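Local coordinates for periplasmic binding protein (Sulfurospirillum deleyianum, PDB 4PAG) that probably binds a small solute, perhaps an iron chelate or a cobalamin, in the periplasm and hands it to an ABC transporter for import, at residues A[31-36]-A[117-122]; A[171-176]-A[286-291]; A[188-193]-A[271-276]; A[239-244]-A[251-256]. One frame throughout, in Å; residues are numbered along the deposited sequence.

Contact 1 of 4, residues A[31-36]-A[117-122]; sequences SFMIYV and LKVNID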
loop_
_atom_site.group_PDB
_atom_site.type_symbol
_atom_site.label_atom_id
_atom_site.label_comp_id
_atom_site.label_asym_id
_atom_site.label_seq_id
_atom_site.Cartn_x
_atom_site.Cartn_y
_atom_site.Cartn_z
ATOM N N SER A 31 2.357 -6.753 7.553
ATOM C CA SER A 31 1.393 -7.813 7.796
ATOM C C SER A 31 0.671 -8.231 6.509
ATOM O O SER A 31 0.514 -9.419 6.267
ATOM C CB SER A 31 0.397 -7.387 8.876
ATOM O OG SER A 31 1.109 -7.156 10.084
ATOM N N PHE A 32 0.257 -7.266 5.682
ATOM C CA PHE A 32 -0.421 -7.588 4.416
ATOM C C PHE A 32 0.488 -8.396 3.486
ATOM O O PHE A 32 0.041 -9.320 2.817
ATOM C CB PHE A 32 -0.894 -6.310 3.697
ATOM C CG PHE A 32 -2.072 -5.613 4.341
ATOM C CD1 PHE A 32 -2.565 -5.974 5.588
ATOM C CD2 PHE A 32 -2.672 -4.541 3.684
ATOM C CE1 PHE A 32 -3.645 -5.299 6.150
ATOM C CE2 PHE A 32 -3.749 -3.865 4.243
ATOM C CZ PHE A 32 -4.232 -4.238 5.479
HETATM N N MSE A 33 1.766 -8.049 3.451
HETATM C CA MSE A 33 2.741 -8.727 2.591
HETATM C C MSE A 33 3.023 -10.133 3.077
HETATM O O MSE A 33 3.127 -11.074 2.279
HETATM C CB MSE A 33 4.002 -7.868 2.577
HETATM C CG MSE A 33 5.101 -8.449 1.702
HETATM SE SE MSE A 33 6.428 -7.039 1.321
HETATM C CE MSE A 33 6.628 -6.218 3.092
ATOM N N ILE A 34 3.145 -10.300 4.389
ATOM C CA ILE A 34 3.319 -11.641 4.954
ATOM C C ILE A 34 2.100 -12.503 4.620
ATOM O O ILE A 34 2.242 -13.688 4.308
ATOM C CB ILE A 34 3.537 -11.609 6.477
ATOM C CG1 ILE A 34 4.857 -10.903 6.815
ATOM C CG2 ILE A 34 3.546 -13.024 7.046
ATOM C CD1 ILE A 34 5.017 -10.542 8.284
ATOM N N TYR A 35 0.908 -11.905 4.673
ATOM C CA TYR A 35 -0.316 -12.639 4.354
ATOM C C TYR A 35 -0.220 -13.332 2.990
ATOM O O TYR A 35 -0.498 -14.523 2.880
ATOM C CB TYR A 35 -1.582 -11.757 4.402
ATOM C CG TYR A 35 -2.743 -12.549 3.880
ATOM C CD1 TYR A 35 -3.428 -13.439 4.701
ATOM C CD2 TYR A 35 -3.075 -12.510 2.534
ATOM C CE1 TYR A 35 -4.438 -14.242 4.197
ATOM C CE2 TYR A 35 -4.074 -13.305 2.022
ATOM C CZ TYR A 35 -4.758 -14.166 2.851
ATOM O OH TYR A 35 -5.763 -14.943 2.325
ATOM N N VAL A 36 0.158 -12.587 1.955
ATOM C CA VAL A 36 0.155 -13.145 0.604
ATOM C C VAL A 36 1.273 -14.171 0.382
ATOM O O VAL A 36 1.159 -14.999 -0.502
ATOM C CB VAL A 36 0.152 -12.063 -0.517
ATOM C CG1 VAL A 36 -1.192 -11.343 -0.547
ATOM C CG2 VAL A 36 1.303 -11.083 -0.373
ATOM N N LEU A 117 13.888 -7.810 12.056
ATOM C CA LEU A 117 14.457 -7.368 10.793
ATOM C C LEU A 117 13.627 -6.210 10.310
ATOM O O LEU A 117 12.479 -6.058 10.720
ATOM C CB LEU A 117 14.394 -8.485 9.758
ATOM C CG LEU A 117 14.873 -9.858 10.242
ATOM C CD1 LEU A 117 14.722 -10.899 9.147
ATOM C CD2 LEU A 117 16.310 -9.782 10.722
ATOM N N LYS A 118 14.195 -5.397 9.432
ATOM C CA LYS A 118 13.441 -4.316 8.827
ATOM C C LYS A 118 13.590 -4.342 7.317
ATOM O O LYS A 118 14.636 -4.736 6.793
ATOM C CB LYS A 118 13.853 -2.964 9.419
ATOM C CG LYS A 118 15.267 -2.484 9.128
ATOM C CD LYS A 118 15.492 -1.192 9.904
ATOM C CE LYS A 118 16.631 -0.355 9.358
ATOM N NZ LYS A 118 17.931 -0.733 9.952
ATOM N N VAL A 119 12.533 -3.927 6.625
ATOM C CA VAL A 119 12.523 -3.926 5.170
ATOM C C VAL A 119 12.131 -2.551 4.641
ATOM O O VAL A 119 11.253 -1.882 5.193
ATOM C CB VAL A 119 11.590 -5.021 4.602
ATOM C CG1 VAL A 119 12.044 -6.396 5.080
ATOM C CG2 VAL A 119 10.140 -4.782 4.993
ATOM N N ASN A 120 12.805 -2.140 3.574
ATOM C CA ASN A 120 12.619 -0.827 2.988
ATOM C C ASN A 120 11.670 -0.901 1.793
ATOM O O ASN A 120 12.060 -1.328 0.710
ATOM C CB ASN A 120 13.975 -0.252 2.575
ATOM C CG ASN A 120 13.887 1.201 2.157
ATOM O OD1 ASN A 120 12.809 1.711 1.866
ATOM N ND2 ASN A 120 15.021 1.872 2.127
ATOM N N ILE A 121 10.437 -0.457 1.991
ATOM C CA ILE A 121 9.392 -0.600 0.970
ATOM C C ILE A 121 8.851 0.728 0.445
ATOM O O ILE A 121 7.847 0.755 -0.267
ATOM C CB ILE A 121 8.209 -1.420 1.511
ATOM C CG1 ILE A 121 7.741 -0.859 2.858
ATOM C CG2 ILE A 121 8.619 -2.873 1.651
ATOM C CD1 ILE A 121 6.334 -1.251 3.234
ATOM N N ASP A 122 9.507 1.829 0.782
ATOM C CA ASP A 122 8.987 3.137 0.402
ATOM C C ASP A 122 8.995 3.335 -1.117
ATOM O O ASP A 122 8.012 3.808 -1.689
ATOM C CB ASP A 122 9.743 4.240 1.128
ATOM C CG ASP A 122 9.335 4.360 2.601
ATOM O OD1 ASP A 122 8.378 3.677 3.057
ATOM O OD2 ASP A 122 9.973 5.147 3.308
#
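Selenomethionine Met33 reaches from the helix to Val119 and Ile121, and its terminal methyl alone makes the contact. CE lies 4.2 Å from Val119 CG2 and equally 4.2 Å from Ile121 CG2, so the tip is set against two branched residues that flank Asn120. The chain leaves the helix stretched out, with CG opposite the backbone N (chi1 -179°), and bends only at its last torsion (chi3 44°), which turns the methyl out of the line of the chain. Helix 28-37 thereby packs against the end of strand 116-119, an outer strand of the three-stranded parallel sheet in the N-terminal alpha/beta lobe of this periplasmic binding protein. Ile121, just beyond the strand, holds CG1 between N and the carbonyl carbon (chi1 51°), a less usual choice that places CG2 beside the backbone N, where it meets the methyl. A methionine side chain, present here as selenomethionine, is long, flexible and apolar, and suits a site it also shares with Val130 and Phe131 of helix 127-138, while Ile121 rests on Pro29 and Trp96.

Contact 2 of 4, residues A[171-176]-A[286-291]; sequences TKVYYA and SKLYPT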
loop_
_atom_site.group_PDB
_atom_site.type_symbol
_atom_site.label_atom_id
_atom_site.label_comp_id
_atom_site.label_asym_id
_atom_site.label_seq_id
_atom_site.Cartn_x
_atom_site.Cartn_y
_atom_site.Cartn_z
ATOM N N THR A 171 0.275 14.233 -16.469
ATOM C CA THR A 171 -1.076 14.591 -16.033
ATOM C C THR A 171 -1.065 15.171 -14.618
ATOM O O THR A 171 -0.572 14.536 -13.698
ATOM C CB THR A 171 -1.983 13.346 -16.079
ATOM O OG1 THR A 171 -1.994 12.824 -17.410
ATOM C CG2 THR A 171 -3.420 13.652 -15.642
ATOM N N LYS A 172 -1.617 16.373 -14.446
ATOM C CA LYS A 172 -1.763 16.955 -13.110
ATOM C C LYS A 172 -2.831 16.202 -12.317
ATOM O O LYS A 172 -3.952 16.003 -12.796
ATOM C CB LYS A 172 -2.118 18.437 -13.193
ATOM C CG LYS A 172 -1.014 19.301 -13.791
ATOM C CD LYS A 172 -1.534 20.658 -14.238
ATOM C CE LYS A 172 -1.977 21.524 -13.073
ATOM N NZ LYS A 172 -2.768 22.705 -13.538
ATOM N N VAL A 173 -2.475 15.780 -11.106
ATOM C CA VAL A 173 -3.377 14.997 -10.277
ATOM C C VAL A 173 -3.430 15.544 -8.842
ATOM O O VAL A 173 -2.407 15.932 -8.261
ATOM C CB VAL A 173 -3.019 13.478 -10.321
ATOM C CG1 VAL A 173 -1.576 13.211 -9.921
ATOM C CG2 VAL A 173 -3.959 12.657 -9.448
ATOM N N TYR A 174 -4.643 15.584 -8.294
ATOM C CA TYR A 174 -4.889 15.936 -6.911
ATOM C C TYR A 174 -5.363 14.693 -6.175
ATOM O O TYR A 174 -6.308 14.032 -6.597
ATOM C CB TYR A 174 -5.944 17.043 -6.806
ATOM C CG TYR A 174 -6.304 17.392 -5.382
ATOM C CD1 TYR A 174 -5.363 17.961 -4.532
ATOM C CD2 TYR A 174 -7.572 17.131 -4.872
ATOM C CE1 TYR A 174 -5.674 18.268 -3.223
ATOM C CE2 TYR A 174 -7.896 17.437 -3.556
ATOM C CZ TYR A 174 -6.939 18.008 -2.741
ATOM O OH TYR A 174 -7.229 18.327 -1.446
ATOM N N TYR A 175 -4.689 14.371 -5.077
ATOM C CA TYR A 175 -5.064 13.240 -4.236
ATOM C C TYR A 175 -5.979 13.753 -3.134
ATOM O O TYR A 175 -5.532 14.441 -2.219
ATOM C CB TYR A 175 -3.801 12.599 -3.656
ATOM C CG TYR A 175 -4.007 11.373 -2.791
ATOM C CD1 TYR A 175 -5.069 10.495 -2.999
ATOM C CD2 TYR A 175 -3.110 11.081 -1.773
ATOM C CE1 TYR A 175 -5.234 9.365 -2.206
ATOM C CE2 TYR A 175 -3.264 9.963 -0.977
ATOM C CZ TYR A 175 -4.327 9.108 -1.187
ATOM O OH TYR A 175 -4.466 8.003 -0.368
ATOM N N ALA A 176 -7.269 13.449 -3.244
ATOM C CA ALA A 176 -8.262 14.014 -2.335
ATOM C C ALA A 176 -8.522 13.059 -1.191
ATOM O O ALA A 176 -9.082 11.989 -1.382
ATOM C CB ALA A 176 -9.553 14.318 -3.074
ATOM N N SER A 286 -3.659 4.079 -15.778
ATOM C CA SER A 286 -4.800 3.913 -16.683
ATOM C C SER A 286 -5.764 5.100 -16.598
ATOM O O SER A 286 -6.392 5.456 -17.588
ATOM C CB SER A 286 -5.549 2.602 -16.407
ATOM O OG SER A 286 -6.387 2.685 -15.255
ATOM N N LYS A 287 -5.871 5.708 -15.423
ATOM C CA LYS A 287 -6.726 6.878 -15.240
ATOM C C LYS A 287 -6.031 8.179 -15.663
ATOM O O LYS A 287 -6.681 9.075 -16.182
ATOM C CB LYS A 287 -7.192 6.977 -13.784
ATOM C CG LYS A 287 -7.999 5.784 -13.284
ATOM C CD LYS A 287 -9.185 5.447 -14.184
ATOM C CE LYS A 287 -10.012 4.316 -13.599
ATOM N NZ LYS A 287 -10.843 3.677 -14.650
ATOM N N LEU A 288 -4.722 8.282 -15.442
ATOM C CA LEU A 288 -3.958 9.470 -15.845
ATOM C C LEU A 288 -3.756 9.570 -17.370
ATOM O O LEU A 288 -3.675 10.665 -17.919
ATOM C CB LEU A 288 -2.595 9.481 -15.154
ATOM C CG LEU A 288 -2.547 9.521 -13.621
ATOM C CD1 LEU A 288 -1.089 9.540 -13.157
ATOM C CD2 LEU A 288 -3.307 10.709 -13.059
ATOM N N TYR A 289 -3.681 8.419 -18.031
ATOM C CA TYR A 289 -3.330 8.321 -19.446
ATOM C C TYR A 289 -4.304 7.399 -20.168
ATOM O O TYR A 289 -3.914 6.353 -20.676
ATOM C CB TYR A 289 -1.885 7.834 -19.586
ATOM C CG TYR A 289 -0.946 8.783 -18.903
ATOM C CD1 TYR A 289 -0.685 10.031 -19.458
ATOM C CD2 TYR A 289 -0.382 8.481 -17.657
ATOM C CE1 TYR A 289 0.139 10.934 -18.828
ATOM C CE2 TYR A 289 0.450 9.390 -17.017
ATOM C CZ TYR A 289 0.698 10.618 -17.611
ATOM O OH TYR A 289 1.514 11.545 -17.012
ATOM N N PRO A 290 -5.588 7.795 -20.221
ATOM C CA PRO A 290 -6.616 6.914 -20.798
ATOM C C PRO A 290 -6.389 6.566 -22.270
ATOM O O PRO A 290 -6.802 5.494 -22.707
ATOM C CB PRO A 290 -7.924 7.697 -20.614
ATOM C CG PRO A 290 -7.528 9.095 -20.325
ATOM C CD PRO A 290 -6.159 9.051 -19.704
ATOM N N THR A 291 -5.735 7.445 -23.020
ATOM C CA THR A 291 -5.455 7.161 -24.424
ATOM C C THR A 291 -4.071 6.535 -24.651
ATOM O O THR A 291 -3.897 5.772 -25.593
ATOM C CB THR A 291 -5.610 8.421 -25.294
ATOM O OG1 THR A 291 -4.678 9.421 -24.869
ATOM C CG2 THR A 291 -7.018 8.965 -25.179
#
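Tyr289 OH is gripped by two backbone groups: it accepts from Thr171 N, 3.0 Å from OH at an N-H...O angle of 162°, and is also hydrogen-bonded to the carbonyl of Gly199. A tyrosine fits here because its ring spans the gap from the chain just past the helix to the start of the strand and carries a hydroxyl able to serve both. Thr171 answers with a second bond, OG1 donating to Leu288 O over 2.8 Å; the hydroxyl approaches from above the carbonyl plane, 38° out of it. The chi1 of Thr171 (-58°) sets OG1 beside the backbone N, which lets hydroxyl and amide both serve the 286-291 segment, and it brings OG1 to 3.2 Å from Tyr289 CE1. The carbonyl of Leu288 belongs to the last helical residue, so a threonine hydroxyl supplies a donor where the helix stops. Next to these polar links is an apolar patch. Leu288 CD2 fits against Thr171 CG2 and Val173 CB, each 3.9 Å from CD2, and the leucine and valine side chains cross at about a right angle. Val229 on the adjacent strand also touches Leu288. The end of helix 277-288 thus packs over the start of strand 172-176, an inner strand of the parallel sheet, a helix-on-sheet layer typical of the C-terminal alpha/beta lobe of periplasmic binding proteins.

Contact 3 of 4, residues A[188-193]-A[271-276]; sequences RSFHSE and RPPSFM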
loop_
_atom_site.group_PDB
_atom_site.type_symbol
_atom_site.label_atom_id
_atom_site.label_comp_id
_atom_site.label_asym_id
_atom_site.label_seq_id
_atom_site.Cartn_x
_atom_site.Cartn_y
_atom_site.Cartn_z
ATOM N N ARG A 188 6.090 14.502 -2.440
ATOM C CA ARG A 188 7.068 13.542 -1.920
ATOM C C ARG A 188 6.598 13.034 -0.561
ATOM O O ARG A 188 6.768 13.702 0.463
ATOM C CB ARG A 188 8.453 14.187 -1.837
ATOM C CG ARG A 188 9.167 14.255 -3.188
ATOM C CD ARG A 188 10.033 15.504 -3.308
ATOM N NE ARG A 188 9.195 16.701 -3.357
ATOM C CZ ARG A 188 9.591 17.943 -3.083
ATOM N NH1 ARG A 188 10.856 18.207 -2.736
ATOM N NH2 ARG A 188 8.704 18.936 -3.160
ATOM N N SER A 189 5.989 11.851 -0.566
ATOM C CA SER A 189 5.373 11.272 0.631
ATOM C C SER A 189 5.181 9.793 0.406
ATOM O O SER A 189 4.842 9.391 -0.707
ATOM C CB SER A 189 4.005 11.912 0.882
ATOM O OG SER A 189 3.229 11.166 1.819
ATOM N N PHE A 190 5.362 8.968 1.439
ATOM C CA PHE A 190 5.098 7.548 1.241
ATOM C C PHE A 190 3.604 7.240 1.044
ATOM O O PHE A 190 3.245 6.153 0.579
ATOM C CB PHE A 190 5.800 6.621 2.255
ATOM C CG PHE A 190 5.404 6.792 3.700
ATOM C CD1 PHE A 190 4.121 6.497 4.147
ATOM C CD2 PHE A 190 6.372 7.122 4.648
ATOM C CE1 PHE A 190 3.790 6.605 5.493
ATOM C CE2 PHE A 190 6.048 7.227 5.993
ATOM C CZ PHE A 190 4.749 6.967 6.417
ATOM N N HIS A 191 2.747 8.207 1.346
ATOM C CA HIS A 191 1.310 8.070 1.093
ATOM C C HIS A 191 0.885 8.328 -0.356
ATOM O O HIS A 191 -0.171 7.849 -0.771
ATOM C CB HIS A 191 0.536 8.995 2.025
ATOM C CG HIS A 191 0.616 8.592 3.464
ATOM N ND1 HIS A 191 0.084 7.411 3.932
ATOM C CD2 HIS A 191 1.178 9.202 4.532
ATOM C CE1 HIS A 191 0.301 7.318 5.234
ATOM N NE2 HIS A 191 0.963 8.393 5.621
ATOM N N SER A 192 1.693 9.073 -1.114
ATOM C CA SER A 192 1.375 9.422 -2.511
ATOM C C SER A 192 2.315 8.819 -3.564
ATOM O O SER A 192 2.112 9.020 -4.760
ATOM C CB SER A 192 1.368 10.943 -2.679
ATOM O OG SER A 192 2.653 11.482 -2.445
ATOM N N GLU A 193 3.316 8.063 -3.122
ATOM C CA GLU A 193 4.324 7.467 -4.012
ATOM C C GLU A 193 3.805 6.829 -5.322
ATOM O O GLU A 193 4.393 7.079 -6.375
ATOM C CB GLU A 193 5.174 6.449 -3.233
ATOM C CG GLU A 193 6.356 5.887 -4.007
ATOM C CD GLU A 193 6.079 4.546 -4.676
ATOM O OE1 GLU A 193 4.998 3.950 -4.447
ATOM O OE2 GLU A 193 6.960 4.067 -5.429
ATOM N N ARG A 271 -2.901 3.716 3.017
ATOM C CA ARG A 271 -3.696 3.442 4.215
ATOM C C ARG A 271 -4.038 1.947 4.325
ATOM O O ARG A 271 -5.190 1.584 4.540
ATOM C CB ARG A 271 -4.990 4.291 4.220
ATOM C CG ARG A 271 -4.807 5.760 3.876
ATOM C CD ARG A 271 -3.893 6.502 4.849
ATOM N NE ARG A 271 -3.509 7.812 4.327
ATOM C CZ ARG A 271 -2.857 8.753 5.014
ATOM N NH1 ARG A 271 -2.523 8.571 6.287
ATOM N NH2 ARG A 271 -2.543 9.897 4.423
ATOM N N PRO A 272 -3.024 1.071 4.213
ATOM C CA PRO A 272 -1.595 1.340 4.174
ATOM C C PRO A 272 -0.947 1.395 2.786
ATOM O O PRO A 272 -1.472 0.827 1.826
ATOM C CB PRO A 272 -1.027 0.120 4.885
ATOM C CG PRO A 272 -1.930 -0.985 4.421
ATOM C CD PRO A 272 -3.295 -0.375 4.287
ATOM N N PRO A 273 0.229 2.038 2.703
ATOM C CA PRO A 273 1.149 1.763 1.608
ATOM C C PRO A 273 1.455 0.269 1.646
ATOM O O PRO A 273 1.646 -0.282 2.726
ATOM C CB PRO A 273 2.404 2.565 1.965
ATOM C CG PRO A 273 2.025 3.464 3.072
ATOM C CD PRO A 273 0.823 2.891 3.741
ATOM N N SER A 274 1.438 -0.396 0.501
ATOM C CA SER A 274 1.714 -1.828 0.466
ATOM C C SER A 274 2.036 -2.306 -0.944
ATOM O O SER A 274 1.944 -1.551 -1.920
ATOM C CB SER A 274 0.518 -2.627 0.998
ATOM O OG SER A 274 -0.497 -2.754 0.006
ATOM N N PHE A 275 2.396 -3.583 -1.022
ATOM C CA PHE A 275 2.621 -4.273 -2.287
ATOM C C PHE A 275 1.443 -4.160 -3.276
ATOM O O PHE A 275 1.623 -4.377 -4.471
ATOM C CB PHE A 275 2.894 -5.751 -2.013
ATOM C CG PHE A 275 1.666 -6.514 -1.661
ATOM C CD1 PHE A 275 1.228 -6.581 -0.355
ATOM C CD2 PHE A 275 0.908 -7.127 -2.657
ATOM C CE1 PHE A 275 0.062 -7.268 -0.040
ATOM C CE2 PHE A 275 -0.251 -7.802 -2.347
ATOM C CZ PHE A 275 -0.677 -7.880 -1.031
HETATM N N MSE A 276 0.244 -3.849 -2.792
HETATM C CA MSE A 276 -0.914 -3.646 -3.685
HETATM C C MSE A 276 -0.631 -2.591 -4.737
HETATM O O MSE A 276 -1.268 -2.576 -5.805
HETATM C CB MSE A 276 -2.155 -3.195 -2.916
HETATM C CG MSE A 276 -2.698 -4.210 -1.922
HETATM SE SE MSE A 276 -3.343 -5.859 -2.786
HETATM C CE MSE A 276 -4.889 -5.124 -3.771
#
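The imidazole of His191 is sandwiched: the guanidinium of Arg271 lies flat on one face, and Phe190 CE1 sits over the other, toward the rim. Arginine and histidine planes are only 8° apart and their centres 3.6 Å, a stacked pair in which ND1 falls over the middle of the guanidinium and Arg271 NH1 comes within 3.3 Å of His191 CE1. ND1 bonds to Asp270 OD1 and NE2 to Val211 O, so both nitrogens are engaged, which would tend to fix the rotation of the ring. The arginine reaches its place by a bend at chi2 (-61°), and its NH2 forms salt bridges with Glu185 and Glu177; these carboxylates and Asp270 would offset the positive charge gathered here. Arginine suits the site, since a flat cation can stack by its face while its nitrogens still bond to Glu185, Glu177 and Val212 O. Beside the stack, Pro273 CG rests 3.8 Å from Phe190 CD1, a rigid ring against an aromatic one. Each loop is also braced internally: Ser189 OG accepts from His191 N at 3.0 Å, an ST turn, while Ser274 OG takes Met276 N at 3.1 Å, a capping bond before helix 277-288. With Pro272, after a cis peptide, packed on Pro28, Pro29 and Phe32, the pair of loops lies between the two lobes, at the cleft region characteristic of periplasmic binding proteins.

Contact 4 of 4, residues A[239-244]-A[251-256]; sequences KTVFRE and KAVQNK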
loop_
_atom_site.group_PDB
_atom_site.type_symbol
_atom_site.label_atom_id
_atom_site.label_comp_id
_atom_site.label_asym_id
_atom_site.label_seq_id
_atom_site.Cartn_x
_atom_site.Cartn_y
_atom_site.Cartn_z
ATOM N N LYS A 239 -19.090 10.839 -3.580
ATOM C CA LYS A 239 -20.491 11.241 -3.808
ATOM C C LYS A 239 -20.655 12.760 -3.758
ATOM O O LYS A 239 -21.270 13.359 -4.637
ATOM C CB LYS A 239 -21.426 10.615 -2.763
ATOM C CG LYS A 239 -21.535 9.097 -2.759
ATOM C CD LYS A 239 -21.781 8.519 -4.142
ATOM C CE LYS A 239 -22.862 7.446 -4.135
ATOM N NZ LYS A 239 -24.209 8.059 -4.319
ATOM N N THR A 240 -20.098 13.372 -2.721
ATOM C CA THR A 240 -20.212 14.818 -2.514
ATOM C C THR A 240 -19.731 15.626 -3.714
ATOM O O THR A 240 -20.400 16.581 -4.130
ATOM C CB THR A 240 -19.421 15.246 -1.265
ATOM O OG1 THR A 240 -20.090 14.754 -0.098
ATOM C CG2 THR A 240 -19.301 16.760 -1.161
ATOM N N VAL A 241 -18.587 15.237 -4.276
ATOM C CA VAL A 241 -17.941 16.018 -5.332
ATOM C C VAL A 241 -18.784 16.078 -6.616
ATOM O O VAL A 241 -18.640 17.008 -7.408
ATOM C CB VAL A 241 -16.486 15.516 -5.612
ATOM C CG1 VAL A 241 -16.481 14.209 -6.378
ATOM C CG2 VAL A 241 -15.677 16.562 -6.362
ATOM N N PHE A 242 -19.670 15.101 -6.805
ATOM C CA PHE A 242 -20.622 15.113 -7.927
ATOM C C PHE A 242 -22.028 15.599 -7.564
ATOM O O PHE A 242 -22.824 15.909 -8.457
ATOM C CB PHE A 242 -20.699 13.727 -8.563
ATOM C CG PHE A 242 -19.498 13.385 -9.386
ATOM C CD1 PHE A 242 -19.251 14.051 -10.576
ATOM C CD2 PHE A 242 -18.599 12.416 -8.961
ATOM C CE1 PHE A 242 -18.130 13.749 -11.335
ATOM C CE2 PHE A 242 -17.486 12.099 -9.722
ATOM C CZ PHE A 242 -17.248 12.771 -10.906
ATOM N N ARG A 243 -22.331 15.672 -6.272
ATOM C CA ARG A 243 -23.634 16.155 -5.794
ATOM C C ARG A 243 -23.619 17.675 -5.556
ATOM O O ARG A 243 -24.530 18.368 -6.004
ATOM C CB ARG A 243 -24.051 15.405 -4.522
ATOM C CG ARG A 243 -25.441 15.745 -3.999
ATOM C CD ARG A 243 -25.736 15.120 -2.634
ATOM N NE ARG A 243 -24.834 15.601 -1.580
ATOM C CZ ARG A 243 -23.807 14.918 -1.063
ATOM N NH1 ARG A 243 -23.516 13.696 -1.477
ATOM N NH2 ARG A 243 -23.063 15.468 -0.112
ATOM N N GLU A 244 -22.594 18.183 -4.868
ATOM C CA GLU A 244 -22.515 19.610 -4.522
ATOM C C GLU A 244 -22.068 20.476 -5.709
ATOM O O GLU A 244 -21.025 20.234 -6.320
ATOM C CB GLU A 244 -21.574 19.842 -3.339
ATOM C CG GLU A 244 -22.148 19.448 -1.984
ATOM C CD GLU A 244 -21.209 19.768 -0.824
ATOM O OE1 GLU A 244 -21.576 19.460 0.327
ATOM O OE2 GLU A 244 -20.105 20.318 -1.051
ATOM N N LYS A 251 -12.441 21.438 -13.801
ATOM C CA LYS A 251 -12.484 20.749 -15.094
ATOM C C LYS A 251 -12.481 19.220 -14.920
ATOM O O LYS A 251 -13.133 18.512 -15.675
ATOM C CB LYS A 251 -11.323 21.181 -16.000
ATOM C CG LYS A 251 -11.264 22.676 -16.313
ATOM C CD LYS A 251 -12.189 23.108 -17.451
ATOM C CE LYS A 251 -11.991 24.590 -17.778
ATOM N NZ LYS A 251 -12.803 25.118 -18.924
ATOM N N ALA A 252 -11.752 18.709 -13.930
ATOM C CA ALA A 252 -11.748 17.275 -13.671
ATOM C C ALA A 252 -13.166 16.782 -13.379
ATOM O O ALA A 252 -13.542 15.689 -13.802
ATOM C CB ALA A 252 -10.813 16.933 -12.518
ATOM N N VAL A 253 -13.950 17.601 -12.679
ATOM C CA VAL A 253 -15.317 17.238 -12.318
ATOM C C VAL A 253 -16.222 17.291 -13.554
ATOM O O VAL A 253 -17.013 16.375 -13.781
ATOM C CB VAL A 253 -15.852 18.115 -11.166
ATOM C CG1 VAL A 253 -17.350 17.921 -10.967
ATOM C CG2 VAL A 253 -15.096 17.805 -9.880
ATOM N N GLN A 254 -16.081 18.351 -14.347
ATOM C CA GLN A 254 -16.755 18.469 -15.646
ATOM C C GLN A 254 -16.485 17.284 -16.565
ATOM O O GLN A 254 -17.396 16.775 -17.211
ATOM C CB GLN A 254 -16.316 19.746 -16.361
ATOM C CG GLN A 254 -16.772 21.022 -15.681
ATOM C CD GLN A 254 -18.266 21.244 -15.785
ATOM O OE1 GLN A 254 -18.908 20.760 -16.704
ATOM N NE2 GLN A 254 -18.822 21.978 -14.842
ATOM N N ASN A 255 -15.229 16.850 -16.619
ATOM C CA ASN A 255 -14.833 15.718 -17.450
ATOM C C ASN A 255 -15.041 14.348 -16.788
ATOM O O ASN A 255 -14.745 13.331 -17.399
ATOM C CB ASN A 255 -13.364 15.867 -17.871
ATOM C CG ASN A 255 -13.112 17.109 -18.698
ATOM O OD1 ASN A 255 -13.946 17.510 -19.497
ATOM N ND2 ASN A 255 -11.945 17.718 -18.519
ATOM N N LYS A 256 -15.546 14.328 -15.553
ATOM C CA LYS A 256 -15.773 13.088 -14.795
ATOM C C LYS A 256 -14.486 12.275 -14.610
ATOM O O LYS A 256 -14.513 11.053 -14.527
ATOM C CB LYS A 256 -16.867 12.241 -15.449
ATOM C CG LYS A 256 -18.159 13.011 -15.714
ATOM C CD LYS A 256 -19.039 12.263 -16.701
ATOM C CE LYS A 256 -20.489 12.703 -16.616
ATOM N NZ LYS A 256 -20.670 14.150 -16.921
#
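Val253 is the first residue of 251-256 to touch the other helix and the main contributor from its own segment. Its chi1 of 169° puts CG1 opposite the backbone N and CG2 beside it, and the two methyls meet different atoms: CG2 packs on Val241 CG2 at 3.8 Å, while CG1 lies 3.9 Å from Val241 O and 4.3 Å from Phe242 CE1. A beta-branched residue serves well here, presenting two methyls close to the backbone. The carbonyl of Val253 approaches the edge of the Phe242 ring, near its plane, with O 3.8 Å from CE1; the same oxygen accepts from Lys256 N at 3.1 Å. That bond belongs to a Schellman motif at the helix end, where Lys256 takes positive phi (58°). The turn brings Lys256 CA to 4.2 Å from Phe242 CZ, again at the ring's edge, and the aliphatic CG also nears the ring before the side chain leads off. A lysine can thus lie partly against an aromatic and still send its charge away. Val241 and Phe242 continue onto Val258, joining helix 235-243 to strand 258-260. Since strands 229-232 and 258-260 are parallel neighbours, the two helices form the connection of a beta-alpha-beta crossover.

How the contacts relate
Contacts 1 and 3 adjoin, with centres 13 Å apart: Phe32 CE2 of the first lies 3.4 Å from Pro272 CG of the second, so the N-terminal lobe meets the loop that leads into helix 277-288. Contact 3, near the middle of the chain, also touches contact 2 through Tyr175 CE2 and His191 O, 3.8 Å apart, and is nested within the chain loop that contact 2 closes. Contact 4 is nested within both; its centre is 15 Å from that of contact 2, but 36 Å from contact 1, across the molecule. The bound histidine lies about 11 Å from the side chains of both Arg271 and Phe242, in a pocket that includes Asn55, Pro235 and Tyr321.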